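Local coordinates for uncharacterized protein (Bacteroides cellulosilyticus, PDB 5JVK) that probably hydrolyses O-glycosidic bonds as a family 39 glycoside hydrolase of a gut symbiont, at residues Val110-Asp115 / Tyr156-Ala161; Ser364-Met369 / Gln421-Asp426. All coordinates share one frame; numbering follows the deposited sequence.

How the interactions relate
Interaction 1 (110-115 with 156-161) and interaction 2 (364-369 with 421-426) lie on opposite sides of the chain's centre, about 34 Å apart between centres, and do not touch. The first is partly buried and stays within the eight-stranded barrel domain, joining the loop after strand 106-109 to helix 153-164. It forms without a hydrogen bond between its segments, through an aromatic ring against apolar side chains and backbone. The second is a surface contact between two domains, linking the end of barrel helix 350-366 to strand 419-425 of the antiparallel sheet, and rests on charge and hydrogen bonds with water included. The two have no secondary-structure element in common.

Interaction 1: residues Val110-Asp115 / Tyr156-Ala161; sequences VHPPKD and YQFVSA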
loop_
_atom_site.group_PDB
_atom_site.type_symbol
_atom_site.label_atom_id
_atom_site.label_comp_id
_atom_site.label_asym_id
_atom_site.label_seq_id
_atom_site.Cartn_x
_atom_site.Cartn_y
_atom_site.Cartn_z
ATOM N N VAL A 110 -1.052 0.570 -8.156
ATOM C CA VAL A 110 -0.004 0.357 -9.159
ATOM C C VAL A 110 -0.430 0.931 -10.511
ATOM O O VAL A 110 -1.400 0.465 -11.117
ATOM C CB VAL A 110 0.315 -1.147 -9.338
ATOM C CG1 VAL A 110 1.528 -1.335 -10.246
ATOM C CG2 VAL A 110 0.546 -1.815 -7.988
ATOM N N HIS A 111 0.304 1.941 -10.970
ATOM C CA HIS A 111 0.167 2.447 -12.334
ATOM C C HIS A 111 1.038 1.593 -13.263
ATOM O O HIS A 111 1.943 0.900 -12.785
ATOM C CB HIS A 111 0.596 3.912 -12.408
ATOM C CG HIS A 111 -0.197 4.815 -11.519
ATOM N ND1 HIS A 111 -1.533 5.079 -11.728
ATOM C CD2 HIS A 111 0.152 5.509 -10.413
ATOM C CE1 HIS A 111 -1.971 5.902 -10.793
ATOM N NE2 HIS A 111 -0.967 6.179 -9.982
ATOM N N PRO A 112 0.772 1.630 -14.589
ATOM C CA PRO A 112 1.618 0.889 -15.537
ATOM C C PRO A 112 3.102 1.276 -15.427
ATOM O O PRO A 112 3.402 2.468 -15.294
ATOM C CB PRO A 112 1.058 1.300 -16.902
ATOM C CG PRO A 112 -0.360 1.653 -16.636
ATOM C CD PRO A 112 -0.372 2.269 -15.268
ATOM N N PRO A 113 4.021 0.286 -15.447
ATOM C CA PRO A 113 5.447 0.637 -15.431
ATOM C C PRO A 113 5.875 1.402 -16.683
ATOM O O PRO A 113 5.372 1.126 -17.775
ATOM C CB PRO A 113 6.151 -0.724 -15.366
ATOM C CG PRO A 113 5.139 -1.657 -14.806
ATOM C CD PRO A 113 3.817 -1.168 -15.308
ATOM N N LYS A 114 6.801 2.342 -16.516
ATOM C CA LYS A 114 7.270 3.193 -17.620
ATOM C C LYS A 114 8.147 2.406 -18.598
ATOM O O LYS A 114 8.094 2.641 -19.809
ATOM C CB LYS A 114 8.050 4.404 -17.090
ATOM C CG LYS A 114 7.294 5.300 -16.112
ATOM C CD LYS A 114 6.113 6.003 -16.761
ATOM C CE LYS A 114 5.494 7.022 -15.814
ATOM N NZ LYS A 114 4.497 7.880 -16.512
ATOM N N ASP A 115 8.947 1.479 -18.067
ATOM C CA ASP A 115 9.776 0.582 -18.890
ATOM C C ASP A 115 9.037 -0.659 -19.433
ATOM O O ASP A 115 9.654 -1.498 -20.095
ATOM C CB ASP A 115 11.062 0.171 -18.134
ATOM C CG ASP A 115 10.794 -0.600 -16.835
ATOM O OD1 ASP A 115 9.627 -0.914 -16.511
ATOM O OD2 ASP A 115 11.782 -0.883 -16.124
ATOM N N TYR A 156 -4.403 -7.731 -19.366
ATOM C CA TYR A 156 -3.835 -9.086 -19.382
ATOM C C TYR A 156 -2.446 -9.118 -18.733
ATOM O O TYR A 156 -2.123 -10.066 -18.013
ATOM C CB TYR A 156 -3.758 -9.648 -20.815
ATOM C CG TYR A 156 -5.104 -9.952 -21.456
ATOM C CD1 TYR A 156 -5.985 -10.868 -20.875
ATOM C CD2 TYR A 156 -5.492 -9.339 -22.652
ATOM C CE1 TYR A 156 -7.215 -11.154 -21.456
ATOM C CE2 TYR A 156 -6.720 -9.619 -23.241
ATOM C CZ TYR A 156 -7.576 -10.529 -22.640
ATOM O OH TYR A 156 -8.793 -10.815 -23.215
ATOM N N GLN A 157 -1.642 -8.084 -18.994
ATOM C CA GLN A 157 -0.316 -7.930 -18.375
ATOM C C GLN A 157 -0.394 -7.814 -16.848
ATOM O O GLN A 157 0.329 -8.520 -16.136
ATOM C CB GLN A 157 0.424 -6.711 -18.953
ATOM C CG GLN A 157 0.918 -6.893 -20.383
ATOM C CD GLN A 157 1.597 -5.647 -20.934
ATOM O OE1 GLN A 157 0.947 -4.627 -21.169
ATOM N NE2 GLN A 157 2.909 -5.724 -21.153
ATOM N N PHE A 158 -1.270 -6.929 -16.366
ATOM C CA PHE A 158 -1.502 -6.737 -14.920
ATOM C C PHE A 158 -1.954 -8.021 -14.219
ATOM O O PHE A 158 -1.386 -8.402 -13.192
ATOM C CB PHE A 158 -2.540 -5.623 -14.649
ATOM C CG PHE A 158 -1.932 -4.275 -14.365
ATOM C CD1 PHE A 158 -2.076 -3.215 -15.259
ATOM C CD2 PHE A 158 -1.217 -4.059 -13.191
ATOM C CE1 PHE A 158 -1.516 -1.973 -14.989
ATOM C CE2 PHE A 158 -0.654 -2.821 -12.917
ATOM C CZ PHE A 158 -0.803 -1.776 -13.818
ATOM N N VAL A 159 -2.961 -8.681 -14.787
ATOM C CA VAL A 159 -3.589 -9.845 -14.154
ATOM C C VAL A 159 -2.674 -11.078 -14.149
ATOM O O VAL A 159 -2.594 -11.775 -13.137
ATOM C CB VAL A 159 -4.966 -10.164 -14.788
ATOM C CG1 VAL A 159 -5.559 -11.454 -14.225
ATOM C CG2 VAL A 159 -5.931 -9.009 -14.549
ATOM N N SER A 160 -1.989 -11.348 -15.259
ATOM C CA SER A 160 -1.074 -12.499 -15.327
ATOM C C SER A 160 0.144 -12.309 -14.415
ATOM O O SER A 160 0.562 -13.249 -13.736
ATOM C CB SER A 160 -0.634 -12.783 -16.769
ATOM O OG SER A 160 0.328 -11.847 -17.217
ATOM N N ALA A 161 0.694 -11.094 -14.398
ATOM C CA ALA A 161 1.796 -10.745 -13.493
ATOM C C ALA A 161 1.398 -10.835 -12.015
ATOM O O ALA A 161 2.221 -11.201 -11.177
ATOM C CB ALA A 161 2.329 -9.354 -13.808
#
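Phe158 of helix 153-164 reaches the loop 110-115 with the outer end of its ring, although the CA atoms of Phe158 and Pro112 remain 8.3 Å apart. Its CB, CG and both CD atoms meet nothing in the loop; the contact begins at CE1 and CE2. On one side CE2 lies 3.8 Å from Val110 CG1, a methyl that approaches at the rim, in the ring plane, and is equally near Val110 O. On the other, CE1 is 4.1 Å from Pro112 CG, the two side chains crossing obliquely. At the tip, CZ is 3.6 Å from Val110 O, which comes in obliquely, while Pro112 N and His111 C lie at the edge, near the ring plane, so the ring ends against backbone as well as side chains. Val110 CG1 is placed there by a chi1 of -173°, which sets it opposite the backbone N. Val110 O is hydrogen-bonded to Thr135 OG1, and Tyr118 meets the phenyl edge-to-face. Cutting Phe158 back to an alanine would probably open a gap between helix and loop, leaving Val110 CG1 and Pro112 CG without their aromatic partner. Segment 110-115 follows strand 106-109, the first of eight parallel strands closed into a barrel, and helix 153-164 precedes the third, strand 168-174; the contact therefore joins a beta-alpha loop to an outer helix of a (beta/alpha)8, or TIM, barrel.

Interaction 2: residues Ser364-Met369 / Gln421-Asp426; sequences SRRHYM and QETLLD
The nearest CA atoms across the contact, those of Arg366 and Gln421, are 8.2 Å apart, at a point where helix 350-366 is ending, His367 being the first residue to leave helical phi/psi, while segment 421-426 turns a corner at Leu424. Arg366 reaches past Gln421 to the residues beyond it. With CG anti to the backbone N (chi1 -176°) and the chain extended from CG to NE, its guanidinium is carried out to Thr423 and Asp426. NH2 serves both residues. It donates to Asp426 OD2 at 2.8 Å with an N-H...O angle of 152°, forming a salt bridge, and to Thr423 OG1 at 3.2 Å. The two acceptors are not placed alike: Asp426 OD2 lies close to the guanidinium plane, whereas Thr423 OG1 is tilted from it. The carboxylate is itself turned: its plane is 66° from that of the guanidinium, and NH2 meets OD2 from above the carboxylate plane; the pair is therefore not the flat, two-pronged kind. Water takes the place of a second direct bond, accepting from Arg366 NH1 at 3.0 Å and donating to Asp426 OD1 at 2.9 Å. Over one guanidinium face lies His367 CE1, offset toward the rim. Outside these segments, the Arg366 side chain also touches Leu432 of strand 429-436. Two direct bonds and the water link would restrain the rotation of the guanidinium, and the opposite charges tie the barrel helix to the antiparallel sheet; because this is a surface contact, solvent would probably screen much of the electrostatic attraction.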
loop_
_atom_site.group_PDB
_atom_site.type_symbol
_atom_site.label_atom_id
_atom_site.label_comp_id
_atom_site.label_asym_id
_atom_site.label_seq_id
_atom_site.Cartn_x
_atom_site.Cartn_y
_atom_site.Cartn_z
ATOM N N SER A 364 -4.572 -0.323 11.420
ATOM C CA SER A 364 -5.654 -0.943 10.640
ATOM C C SER A 364 -5.995 -2.347 11.154
ATOM O O SER A 364 -7.166 -2.665 11.360
ATOM C CB SER A 364 -5.297 -0.991 9.154
ATOM O OG SER A 364 -6.264 -1.711 8.411
ATOM N N ARG A 365 -4.970 -3.168 11.376
ATOM C CA ARG A 365 -5.153 -4.503 11.953
ATOM C C ARG A 365 -5.681 -4.440 13.393
ATOM O O ARG A 365 -6.498 -5.273 13.791
ATOM C CB ARG A 365 -3.837 -5.294 11.903
ATOM C CG ARG A 365 -3.947 -6.781 12.235
ATOM C CD ARG A 365 -4.649 -7.582 11.147
ATOM N NE ARG A 365 -3.897 -7.597 9.892
ATOM C CZ ARG A 365 -2.819 -8.346 9.639
ATOM N NH1 ARG A 365 -2.312 -9.168 10.555
ATOM N NH2 ARG A 365 -2.232 -8.264 8.448
ATOM N N ARG A 366 -5.213 -3.461 14.169
ATOM C CA ARG A 366 -5.693 -3.254 15.546
ATOM C C ARG A 366 -7.209 -3.094 15.588
ATOM O O ARG A 366 -7.886 -3.788 16.344
ATOM C CB ARG A 366 -5.030 -2.025 16.164
ATOM C CG ARG A 366 -5.375 -1.776 17.625
ATOM C CD ARG A 366 -5.056 -0.347 18.008
ATOM N NE ARG A 366 -5.410 -0.056 19.393
ATOM C CZ ARG A 366 -5.445 1.163 19.938
ATOM N NH1 ARG A 366 -5.165 2.255 19.223
ATOM N NH2 ARG A 366 -5.775 1.291 21.220
ATOM N N HIS A 367 -7.721 -2.180 14.766
ATOM C CA HIS A 367 -9.158 -1.926 14.637
ATOM C C HIS A 367 -9.701 -2.634 13.387
ATOM O O HIS A 367 -10.396 -2.020 12.574
ATOM C CB HIS A 367 -9.415 -0.414 14.530
ATOM C CG HIS A 367 -8.786 0.396 15.621
ATOM N ND1 HIS A 367 -9.357 0.539 16.867
ATOM C CD2 HIS A 367 -7.644 1.123 15.646
ATOM C CE1 HIS A 367 -8.588 1.308 17.616
ATOM N NE2 HIS A 367 -7.544 1.680 16.897
ATOM N N TYR A 368 -9.397 -3.929 13.249
ATOM C CA TYR A 368 -9.656 -4.662 12.000
ATOM C C TYR A 368 -11.100 -4.536 11.522
ATOM O O TYR A 368 -12.034 -4.872 12.249
ATOM C CB TYR A 368 -9.298 -6.151 12.111
ATOM C CG TYR A 368 -9.408 -6.865 10.777
ATOM C CD1 TYR A 368 -8.468 -6.640 9.772
ATOM C CD2 TYR A 368 -10.469 -7.736 10.503
ATOM C CE1 TYR A 368 -8.570 -7.271 8.539
ATOM C CE2 TYR A 368 -10.579 -8.375 9.273
ATOM C CZ TYR A 368 -9.626 -8.137 8.293
ATOM O OH TYR A 368 -9.717 -8.761 7.071
ATOM N N MET A 369 -11.258 -4.034 10.299
ATOM C CA MET A 369 -12.567 -3.955 9.642
ATOM C C MET A 369 -12.511 -4.092 8.116
ATOM O O MET A 369 -13.389 -4.729 7.539
ATOM C CB MET A 369 -13.316 -2.678 10.066
ATOM C CG MET A 369 -12.728 -1.367 9.570
ATOM S SD MET A 369 -13.561 -0.742 8.098
ATOM C CE MET A 369 -12.467 0.589 7.609
ATOM N N GLN A 421 -4.508 -8.496 19.939
ATOM C CA GLN A 421 -4.702 -9.094 21.262
ATOM C C GLN A 421 -5.073 -8.059 22.315
ATOM O O GLN A 421 -6.117 -8.173 22.957
ATOM C CB GLN A 421 -3.429 -9.817 21.712
ATOM C CG GLN A 421 -3.031 -10.997 20.841
ATOM C CD GLN A 421 -4.023 -12.148 20.912
ATOM O OE1 GLN A 421 -4.456 -12.541 21.996
ATOM N NE2 GLN A 421 -4.387 -12.696 19.754
ATOM N N GLU A 422 -4.214 -7.056 22.489
ATOM C CA GLU A 422 -4.262 -6.199 23.675
ATOM C C GLU A 422 -3.585 -4.849 23.457
ATOM O O GLU A 422 -2.574 -4.763 22.756
ATOM C CB GLU A 422 -3.554 -6.925 24.820
ATOM C CG GLU A 422 -4.029 -6.566 26.211
ATOM C CD GLU A 422 -3.482 -7.532 27.246
ATOM O OE1 GLU A 422 -2.245 -7.743 27.271
ATOM O OE2 GLU A 422 -4.286 -8.093 28.025
ATOM N N THR A 423 -4.154 -3.801 24.053
ATOM C CA THR A 423 -3.483 -2.512 24.171
ATOM C C THR A 423 -2.784 -2.471 25.529
ATOM O O THR A 423 -3.446 -2.369 26.564
ATOM C CB THR A 423 -4.472 -1.332 24.060
ATOM O OG1 THR A 423 -5.200 -1.423 22.830
ATOM C CG2 THR A 423 -3.736 0.004 24.101
ATOM N N LEU A 424 -1.454 -2.578 25.525
ATOM C CA LEU A 424 -0.654 -2.401 26.746
ATOM C C LEU A 424 -0.551 -0.924 27.135
ATOM O O LEU A 424 -0.610 -0.590 28.317
ATOM C CB LEU A 424 0.751 -3.000 26.599
ATOM C CG LEU A 424 0.886 -4.520 26.767
ATOM C CD1 LEU A 424 0.228 -5.273 25.620
ATOM C CD2 LEU A 424 2.349 -4.928 26.881
ATOM N N LEU A 425 -0.378 -0.056 26.137
ATOM C CA LEU A 425 -0.284 1.392 26.342
ATOM C C LEU A 425 -0.887 2.120 25.144
ATOM O O LEU A 425 -0.756 1.663 24.010
ATOM C CB LEU A 425 1.179 1.807 26.524
ATOM C CG LEU A 425 1.498 3.282 26.797
ATOM C CD1 LEU A 425 0.928 3.748 28.131
ATOM C CD2 LEU A 425 3.004 3.498 26.752
ATOM N N ASP A 426 -1.531 3.253 25.407
ATOM C CA ASP A 426 -2.237 4.020 24.385
ATOM C C ASP A 426 -1.931 5.505 24.576
ATOM O O ASP A 426 -1.301 5.888 25.563
ATOM C CB ASP A 426 -3.746 3.753 24.503
ATOM C CG ASP A 426 -4.493 3.905 23.182
ATOM O OD1 ASP A 426 -3.986 4.565 22.247
ATOM O OD2 ASP A 426 -5.610 3.353 23.085
HETATM O O HOH W 1 -5.704 5.117 19.923
#